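Local coordinates for protein putative aspartate aminotransferase (Thermus thermophilus, PDB 1IUG) that probably transfers amino groups between amino acids and 2-oxo acids, with pyridoxal 5'-phosphate as its cofactor, as a class-V aminotransferase, at residues L127-T132 and V161-V166; G135-L140 and R279-V284; L263-G268 and A285-P290. All coordinates share one frame; numbering follows the deposited sequence.

Contact 1: residues L127-T132 and V161-V166; sequences LVHSET and VTSLLV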
loop_
_atom_site.group_PDB
_atom_site.type_symbol
_atom_site.label_atom_id
_atom_site.label_comp_id
_atom_site.label_asym_id
_atom_site.label_seq_id
_atom_site.Cartn_x
_atom_site.Cartn_y
_atom_site.Cartn_z
ATOM N N LEU A 127 5.104 22.352 1.890
ATOM C CA LEU A 127 6.416 22.450 1.266
ATOM C C LEU A 127 7.048 21.103 0.960
ATOM O O LEU A 127 6.817 20.122 1.660
ATOM C CB LEU A 127 7.365 23.226 2.186
ATOM C CG LEU A 127 7.054 24.685 2.521
ATOM C CD1 LEU A 127 7.872 25.108 3.739
ATOM C CD2 LEU A 127 7.349 25.576 1.323
ATOM N N VAL A 128 7.844 21.072 -0.103
ATOM C CA VAL A 128 8.575 19.874 -0.487
ATOM C C VAL A 128 10.027 20.169 -0.106
ATOM O O VAL A 128 10.652 21.083 -0.652
ATOM C CB VAL A 128 8.450 19.572 -2.000
ATOM C CG1 VAL A 128 9.359 18.417 -2.385
ATOM C CG2 VAL A 128 7.014 19.208 -2.333
ATOM N N HIS A 129 10.527 19.435 0.883
ATOM C CA HIS A 129 11.886 19.615 1.383
ATOM C C HIS A 129 12.927 19.368 0.291
ATOM O O HIS A 129 13.743 20.240 -0.018
ATOM C CB HIS A 129 12.125 18.693 2.580
ATOM C CG HIS A 129 13.325 19.060 3.394
ATOM N ND1 HIS A 129 14.109 20.158 3.110
ATOM C CD2 HIS A 129 13.872 18.480 4.487
ATOM C CE1 HIS A 129 15.088 20.236 3.992
ATOM N NE2 HIS A 129 14.967 19.230 4.838
ATOM N N SER A 130 12.887 18.176 -0.293
ATOM C CA SER A 130 13.799 17.808 -1.362
ATOM C C SER A 130 12.969 17.531 -2.617
ATOM O O SER A 130 12.246 16.534 -2.687
ATOM C CB SER A 130 14.610 16.578 -0.956
ATOM O OG SER A 130 15.388 16.100 -2.037
ATOM N N GLU A 131 13.012 18.467 -3.564
ATOM C CA GLU A 131 12.273 18.342 -4.818
ATOM C C GLU A 131 13.095 17.446 -5.738
ATOM O O GLU A 131 13.938 17.912 -6.511
ATOM C CB GLU A 131 12.038 19.732 -5.435
ATOM C CG GLU A 131 11.270 19.736 -6.759
ATOM C CD GLU A 131 9.950 18.976 -6.695
ATOM O OE1 GLU A 131 8.950 19.537 -6.196
ATOM O OE2 GLU A 131 9.908 17.817 -7.158
ATOM N N THR A 132 12.843 16.146 -5.631
ATOM C CA THR A 132 13.561 15.130 -6.393
ATOM C C THR A 132 13.616 15.332 -7.909
ATOM O O THR A 132 14.611 14.974 -8.552
ATOM C CB THR A 132 12.999 13.734 -6.090
ATOM O OG1 THR A 132 12.680 13.651 -4.694
ATOM C CG2 THR A 132 14.032 12.670 -6.421
ATOM N N VAL A 161 10.078 12.983 1.639
ATOM C CA VAL A 161 10.299 11.682 1.018
ATOM C C VAL A 161 11.746 11.430 0.631
ATOM O O VAL A 161 12.236 10.314 0.818
ATOM C CB VAL A 161 9.353 11.423 -0.178
ATOM C CG1 VAL A 161 9.672 10.083 -0.813
ATOM C CG2 VAL A 161 7.900 11.416 0.293
ATOM N N THR A 162 12.429 12.441 0.088
ATOM C CA THR A 162 13.839 12.270 -0.273
ATOM C C THR A 162 14.808 13.066 0.599
ATOM O O THR A 162 15.911 13.398 0.165
ATOM C CB THR A 162 14.139 12.536 -1.774
ATOM O OG1 THR A 162 13.679 13.834 -2.149
ATOM C CG2 THR A 162 13.490 11.480 -2.645
ATOM N N SER A 163 14.373 13.422 1.806
ATOM C CA SER A 163 15.239 14.127 2.747
ATOM C C SER A 163 15.457 13.246 3.986
ATOM O O SER A 163 16.520 13.298 4.609
ATOM C CB SER A 163 14.677 15.500 3.130
ATOM O OG SER A 163 13.415 15.410 3.764
ATOM N N LEU A 164 14.474 12.404 4.304
ATOM C CA LEU A 164 14.580 11.504 5.453
ATOM C C LEU A 164 15.712 10.500 5.231
ATOM O O LEU A 164 15.690 9.747 4.259
ATOM C CB LEU A 164 13.268 10.744 5.682
ATOM C CG LEU A 164 13.245 9.811 6.902
ATOM C CD1 LEU A 164 13.278 10.629 8.182
ATOM C CD2 LEU A 164 12.016 8.926 6.876
ATOM N N LEU A 165 16.695 10.512 6.134
ATOM C CA LEU A 165 17.864 9.621 6.079
ATOM C C LEU A 165 18.820 9.933 4.924
ATOM O O LEU A 165 19.706 9.141 4.595
ATOM C CB LEU A 165 17.434 8.149 6.023
ATOM C CG LEU A 165 17.983 7.269 7.148
ATOM C CD1 LEU A 165 17.364 7.682 8.468
ATOM C CD2 LEU A 165 17.693 5.806 6.860
ATOM N N VAL A 166 18.631 11.096 4.316
ATOM C CA VAL A 166 19.468 11.538 3.211
ATOM C C VAL A 166 20.158 12.820 3.669
ATOM O O VAL A 166 21.355 12.996 3.471
ATOM C CB VAL A 166 18.618 11.803 1.946
ATOM C CG1 VAL A 166 19.484 12.318 0.822
ATOM C CG2 VAL A 166 17.922 10.527 1.518
HETATM O O HOH W 1 11.440 15.465 -0.211
#
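L127 and V128 end the strand 124-128, and the contact with 161-166 starts one residue later, at H129. The imidazole of H129 swings with CG anti to the backbone N (chi1 -164°), which lays its CD2 corner against S163: H129 CD2 is 3.2 Å from S163 OG and comes almost as near to CB of that serine. The hydroxyl of S163 also has a weak hydrogen bond to the carbonyl of M160.

S130 follows with OG anti to its N. Its hydroxyl is hydrogen-bonded to that of T162 tip to tip, S130 OG to T162 OG1 2.8 Å, and reaches S281 OG by a second hydrogen bond. Water 1 accepts from S130 N at 3.1 Å and from T162 N at 3.2 Å and so links the two backbones.

E131, the centre of an inverse gamma turn, carries its side chain to the other side, where the carboxylate takes up F86 N and S87 N at the start of helix 85-96. The turn brings T132 back toward T162, and T132 OG1 is hydrogen-bonded to T162 OG1 at 2.7 Å. At chi1 55° T162 OG1 lies between the backbone N and the carbonyl carbon, and from there it meets both S130 OG and T132 OG1. T132 OG1 is in turn hydrogen-bonded to O3 of the cofactor in LLP, the lysine–pyridoxal phosphate Schiff base at position 185, so T162 stands in the second shell of the cofactor and probably helps to position T132.

All this is buried at the carboxyl end of the parallel strands 124-128 and 155-159, with helix 140-150 packed on L127 and H129, and helix 85-96 on V128 and T132.

Contact 2: residues G135-L140 and R279-V284; sequences GALADL and RFSPAV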
loop_
_atom_site.group_PDB
_atom_site.type_symbol
_atom_site.label_atom_id
_atom_site.label_comp_id
_atom_site.label_asym_id
_atom_site.label_seq_id
_atom_site.Cartn_x
_atom_site.Cartn_y
_atom_site.Cartn_z
ATOM N N GLY A 135 16.212 18.322 -8.017
ATOM C CA GLY A 135 17.410 18.179 -7.204
ATOM C C GLY A 135 17.562 19.357 -6.261
ATOM O O GLY A 135 18.617 19.548 -5.651
ATOM N N ALA A 136 16.490 20.135 -6.123
ATOM C CA ALA A 136 16.488 21.315 -5.268
ATOM C C ALA A 136 16.147 21.028 -3.810
ATOM O O ALA A 136 15.296 20.190 -3.506
ATOM C CB ALA A 136 15.535 22.365 -5.830
ATOM N N LEU A 137 16.810 21.755 -2.915
ATOM C CA LEU A 137 16.592 21.622 -1.483
ATOM C C LEU A 137 16.055 22.943 -0.945
ATOM O O LEU A 137 16.733 23.967 -1.010
ATOM C CB LEU A 137 17.910 21.289 -0.780
ATOM C CG LEU A 137 17.832 20.989 0.718
ATOM C CD1 LEU A 137 17.044 19.705 0.933
ATOM C CD2 LEU A 137 19.234 20.857 1.295
ATOM N N ALA A 138 14.834 22.924 -0.423
ATOM C CA ALA A 138 14.228 24.130 0.129
ATOM C C ALA A 138 14.741 24.393 1.542
ATOM O O ALA A 138 15.083 23.457 2.270
ATOM C CB ALA A 138 12.710 24.000 0.137
ATOM N N ASP A 139 14.806 25.669 1.917
ATOM C CA ASP A 139 15.257 26.073 3.250
ATOM C C ASP A 139 14.051 25.991 4.179
ATOM O O ASP A 139 13.449 27.003 4.535
ATOM C CB ASP A 139 15.803 27.504 3.216
ATOM C CG ASP A 139 16.642 27.850 4.442
ATOM O OD1 ASP A 139 16.535 27.158 5.481
ATOM O OD2 ASP A 139 17.416 28.824 4.361
ATOM N N LEU A 140 13.729 24.767 4.583
ATOM C CA LEU A 140 12.586 24.478 5.434
ATOM C C LEU A 140 12.413 25.313 6.706
ATOM O O LEU A 140 11.351 25.901 6.909
ATOM C CB LEU A 140 12.566 22.981 5.775
ATOM C CG LEU A 140 11.242 22.234 5.625
ATOM C CD1 LEU A 140 10.683 22.429 4.228
ATOM C CD2 LEU A 140 11.469 20.760 5.897
ATOM N N ARG A 279 20.164 25.317 -4.936
ATOM C CA ARG A 279 20.326 24.687 -3.632
ATOM C C ARG A 279 20.372 23.192 -3.905
ATOM O O ARG A 279 19.441 22.631 -4.485
ATOM C CB ARG A 279 19.124 25.011 -2.750
ATOM C CG ARG A 279 19.244 26.277 -1.925
ATOM C CD ARG A 279 20.414 26.209 -0.964
ATOM N NE ARG A 279 20.086 26.823 0.323
ATOM C CZ ARG A 279 19.317 26.260 1.252
ATOM N NH1 ARG A 279 18.779 25.060 1.052
ATOM N NH2 ARG A 279 19.104 26.889 2.401
ATOM N N PHE A 280 21.437 22.544 -3.458
ATOM C CA PHE A 280 21.608 21.125 -3.718
ATOM C C PHE A 280 21.136 20.150 -2.651
ATOM O O PHE A 280 21.517 20.245 -1.485
ATOM C CB PHE A 280 23.070 20.840 -4.075
ATOM C CG PHE A 280 23.590 21.692 -5.196
ATOM C CD1 PHE A 280 24.027 22.994 -4.951
ATOM C CD2 PHE A 280 23.613 21.211 -6.498
ATOM C CE1 PHE A 280 24.476 23.804 -5.993
ATOM C CE2 PHE A 280 24.061 22.009 -7.546
ATOM C CZ PHE A 280 24.491 23.309 -7.295
ATOM N N SER A 281 20.280 19.225 -3.073
ATOM C CA SER A 281 19.769 18.173 -2.208
ATOM C C SER A 281 20.716 16.990 -2.395
ATOM O O SER A 281 21.140 16.704 -3.515
ATOM C CB SER A 281 18.363 17.762 -2.639
ATOM O OG SER A 281 17.952 16.594 -1.955
ATOM N N PRO A 282 21.068 16.295 -1.303
ATOM C CA PRO A 282 21.971 15.144 -1.386
ATOM C C PRO A 282 21.306 13.897 -1.988
ATOM O O PRO A 282 21.960 12.878 -2.184
ATOM C CB PRO A 282 22.343 14.887 0.081
ATOM C CG PRO A 282 21.945 16.161 0.810
ATOM C CD PRO A 282 20.708 16.580 0.096
ATOM N N ALA A 283 20.011 13.987 -2.282
ATOM C CA ALA A 283 19.252 12.857 -2.819
ATOM C C ALA A 283 19.456 12.533 -4.293
ATOM O O ALA A 283 19.259 11.389 -4.707
ATOM C CB ALA A 283 17.764 13.058 -2.548
ATOM N N VAL A 284 19.845 13.525 -5.085
ATOM C CA VAL A 284 20.015 13.308 -6.518
ATOM C C VAL A 284 20.851 14.410 -7.160
ATOM O O VAL A 284 20.951 15.514 -6.622
ATOM C CB VAL A 284 18.610 13.242 -7.206
ATOM C CG1 VAL A 284 17.835 14.522 -6.944
ATOM C CG2 VAL A 284 18.728 12.976 -8.702
HETATM O O HOH W 2 20.927 18.219 -6.258
#
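Two backbone hydrogen bonds join 135-140 to 279-284, one on each flank of F280. S281 N gives its proton to G135 O at 3.1 Å, and L137 N gives one to R279 O at 3.2 Å; both donors stand above the plane of the carbonyl they reach. The CA-H of A136 also points at R279 O. Water 2 lies 2.7 Å from both G135 O and V284 O, placed to donate, though more acceptors than protons surround it.

The charged pair lies toward the partly exposed side. R279 bends at chi2 and chi3 so that its guanidinium runs obliquely alongside L137, and R279 NH2 makes a salt bridge with D139 OD2 at 3.2 Å, the carboxylate and guanidinium planes 44° apart. D139 also N-caps helix 140-150.

Van der Waals contact is modest: L137 CD2 lies against F280 O at 3.6 Å, while V284 CG1 touches G135 CA at 3.7 Å. At phi 87° a CB on G135 would jam against the preceding carbonyl O.

A136 with F280 is a single beta bridge, set beside the two-stranded antiparallel sheet of 130-131 and 136-137, where G135 and A136 form a G1 beta bulge opposite E131.

Contact 3: residues L263-G268 and A285-P290; sequences LLYGVG and AAFYLP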
loop_
_atom_site.group_PDB
_atom_site.type_symbol
_atom_site.label_atom_id
_atom_site.label_comp_id
_atom_site.label_asym_id
_atom_site.label_seq_id
_atom_site.Cartn_x
_atom_site.Cartn_y
_atom_site.Cartn_z
ATOM N N LEU A 263 30.169 14.050 -5.345
ATOM C CA LEU A 263 31.094 13.343 -6.224
ATOM C C LEU A 263 30.529 13.330 -7.646
ATOM O O LEU A 263 31.268 13.517 -8.614
ATOM C CB LEU A 263 31.297 11.909 -5.723
ATOM C CG LEU A 263 32.267 11.017 -6.499
ATOM C CD1 LEU A 263 33.688 11.559 -6.376
ATOM C CD2 LEU A 263 32.189 9.596 -5.970
ATOM N N LEU A 264 29.216 13.129 -7.761
ATOM C CA LEU A 264 28.544 13.100 -9.060
ATOM C C LEU A 264 28.529 14.476 -9.723
ATOM O O LEU A 264 28.746 14.588 -10.930
ATOM C CB LEU A 264 27.117 12.571 -8.920
ATOM C CG LEU A 264 26.966 11.132 -8.422
ATOM C CD1 LEU A 264 25.490 10.789 -8.293
ATOM C CD2 LEU A 264 27.667 10.174 -9.367
ATOM N N TYR A 265 28.258 15.516 -8.938
ATOM C CA TYR A 265 28.246 16.879 -9.461
ATOM C C TYR A 265 29.648 17.301 -9.875
ATOM O O TYR A 265 29.816 18.034 -10.847
ATOM C CB TYR A 265 27.683 17.863 -8.434
ATOM C CG TYR A 265 26.175 18.004 -8.486
ATOM C CD1 TYR A 265 25.387 17.673 -7.385
ATOM C CD2 TYR A 265 25.538 18.483 -9.635
ATOM C CE1 TYR A 265 24.008 17.817 -7.421
ATOM C CE2 TYR A 265 24.154 18.630 -9.684
ATOM C CZ TYR A 265 23.396 18.295 -8.572
ATOM O OH TYR A 265 22.026 18.428 -8.608
ATOM N N GLY A 266 30.653 16.813 -9.148
ATOM C CA GLY A 266 32.032 17.142 -9.468
ATOM C C GLY A 266 32.414 16.630 -10.847
ATOM O O GLY A 266 32.991 17.359 -11.650
ATOM N N VAL A 267 32.057 15.380 -11.129
ATOM C CA VAL A 267 32.352 14.750 -12.415
ATOM C C VAL A 267 31.619 15.434 -13.568
ATOM O O VAL A 267 32.203 15.671 -14.627
ATOM C CB VAL A 267 31.981 13.250 -12.394
ATOM C CG1 VAL A 267 32.164 12.633 -13.772
ATOM C CG2 VAL A 267 32.833 12.519 -11.368
ATOM N N GLY A 268 30.341 15.741 -13.359
ATOM C CA GLY A 268 29.549 16.391 -14.390
ATOM C C GLY A 268 30.032 17.791 -14.726
ATOM O O GLY A 268 30.114 18.158 -15.900
ATOM N N ALA A 285 21.509 14.076 -8.268
ATOM C CA ALA A 285 22.316 15.032 -9.027
ATOM C C ALA A 285 21.620 15.234 -10.373
ATOM O O ALA A 285 21.492 14.295 -11.167
ATOM C CB ALA A 285 23.733 14.501 -9.231
ATOM N N ALA A 286 21.129 16.449 -10.605
ATOM C CA ALA A 286 20.426 16.770 -11.842
ATOM C C ALA A 286 21.279 17.628 -12.770
ATOM O O ALA A 286 21.870 18.620 -12.342
ATOM C CB ALA A 286 19.109 17.468 -11.529
ATOM N N PHE A 287 21.327 17.240 -14.044
ATOM C CA PHE A 287 22.116 17.957 -15.042
ATOM C C PHE A 287 21.331 18.328 -16.288
ATOM O O PHE A 287 20.439 17.593 -16.718
ATOM C CB PHE A 287 23.307 17.109 -15.501
ATOM C CG PHE A 287 24.281 16.773 -14.414
ATOM C CD1 PHE A 287 24.318 15.492 -13.873
ATOM C CD2 PHE A 287 25.175 17.727 -13.946
ATOM C CE1 PHE A 287 25.236 15.164 -12.879
ATOM C CE2 PHE A 287 26.098 17.412 -12.954
ATOM C CZ PHE A 287 26.129 16.126 -12.417
ATOM N N TYR A 288 21.679 19.471 -16.874
ATOM C CA TYR A 288 21.060 19.904 -18.121
ATOM C C TYR A 288 21.823 19.168 -19.221
ATOM O O TYR A 288 23.052 19.060 -19.163
ATOM C CB TYR A 288 21.220 21.417 -18.328
ATOM C CG TYR A 288 20.180 22.257 -17.629
ATOM C CD1 TYR A 288 20.521 23.059 -16.539
ATOM C CD2 TYR A 288 18.854 22.259 -18.060
ATOM C CE1 TYR A 288 19.567 23.844 -15.895
ATOM C CE2 TYR A 288 17.890 23.040 -17.422
ATOM C CZ TYR A 288 18.257 23.829 -16.340
ATOM O OH TYR A 288 17.310 24.596 -15.702
ATOM N N LEU A 289 21.093 18.613 -20.182
ATOM C CA LEU A 289 21.709 17.905 -21.297
ATOM C C LEU A 289 22.517 18.876 -22.154
ATOM O O LEU A 289 22.110 20.022 -22.355
ATOM C CB LEU A 289 20.637 17.242 -22.170
ATOM C CG LEU A 289 20.045 15.910 -21.709
ATOM C CD1 LEU A 289 18.826 15.580 -22.550
ATOM C CD2 LEU A 289 21.087 14.811 -21.820
ATOM N N PRO A 290 23.698 18.445 -22.630
ATOM C CA PRO A 290 24.534 19.311 -23.467
ATOM C C PRO A 290 23.795 19.627 -24.764
ATOM O O PRO A 290 22.893 18.889 -25.175
ATOM C CB PRO A 290 25.763 18.444 -23.736
ATOM C CG PRO A 290 25.833 17.564 -22.531
ATOM C CD PRO A 290 24.393 17.184 -22.321
#
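The ring of Y265 leans out from helix 250-270 and lies flat over A285: A285 CB is 3.9 Å from the ring centroid, over the face, a CH-pi contact displaced toward the rim. From this pose the phenol oxygen reaches past A285 to the strand backbone and accepts a nearly straight hydrogen bond (163°) from A286 N, with Y265 OH 3.0 Å away.

F287, two residues on, is turned against the same tyrosine. The edge of the Y265 ring is turned to the face of F287 in an offset edge-to-face pair, with centroids 5.2 Å apart and planes at 64°. The far end of the F287 ring reaches the helix backbone: CZ at its edge is 3.4 Å from L264 O, and CE2 is 3.9 Å from G268 CA. Any side chain at G268 would run into CE2, so the glycine lets the ring come this close. L264 adds its CB against A285 CB. An alanine at Y265 would remove the phenol and would probably leave A286 N without this acceptor and take one ring partner from F287.

Helix and strand run nearly parallel here (18°), their axes 8.6 Å apart, and F287 also meets F321 of the neighbouring strand 320-323. This is helix-on-sheet packing in the mixed alpha/beta C-terminal part of a class-V, fold-type I aminotransferase.

From the N terminus, 127-132 leaves the large seven-stranded sheet and turns through 133-134 into 135-140. Contact 1 closes the first loop, back at 161-166 after helix 140-150 and strand 155-159. Contact 2 opens inside that loop but closes far beyond it, at 279-284, so the two cross; S130 OG to S281 OG, at 2.6 Å, joins them. Contact 3 opens within contact 2's span, at 263-268, and closes just past it, at 285-290, so these cross too, with F280 packed on Y265. Contacts 1 and 3 follow in series without touching, and contact 2 connects the cofactor side of the large sheet to the smaller five-stranded sheet and its helix 250-270.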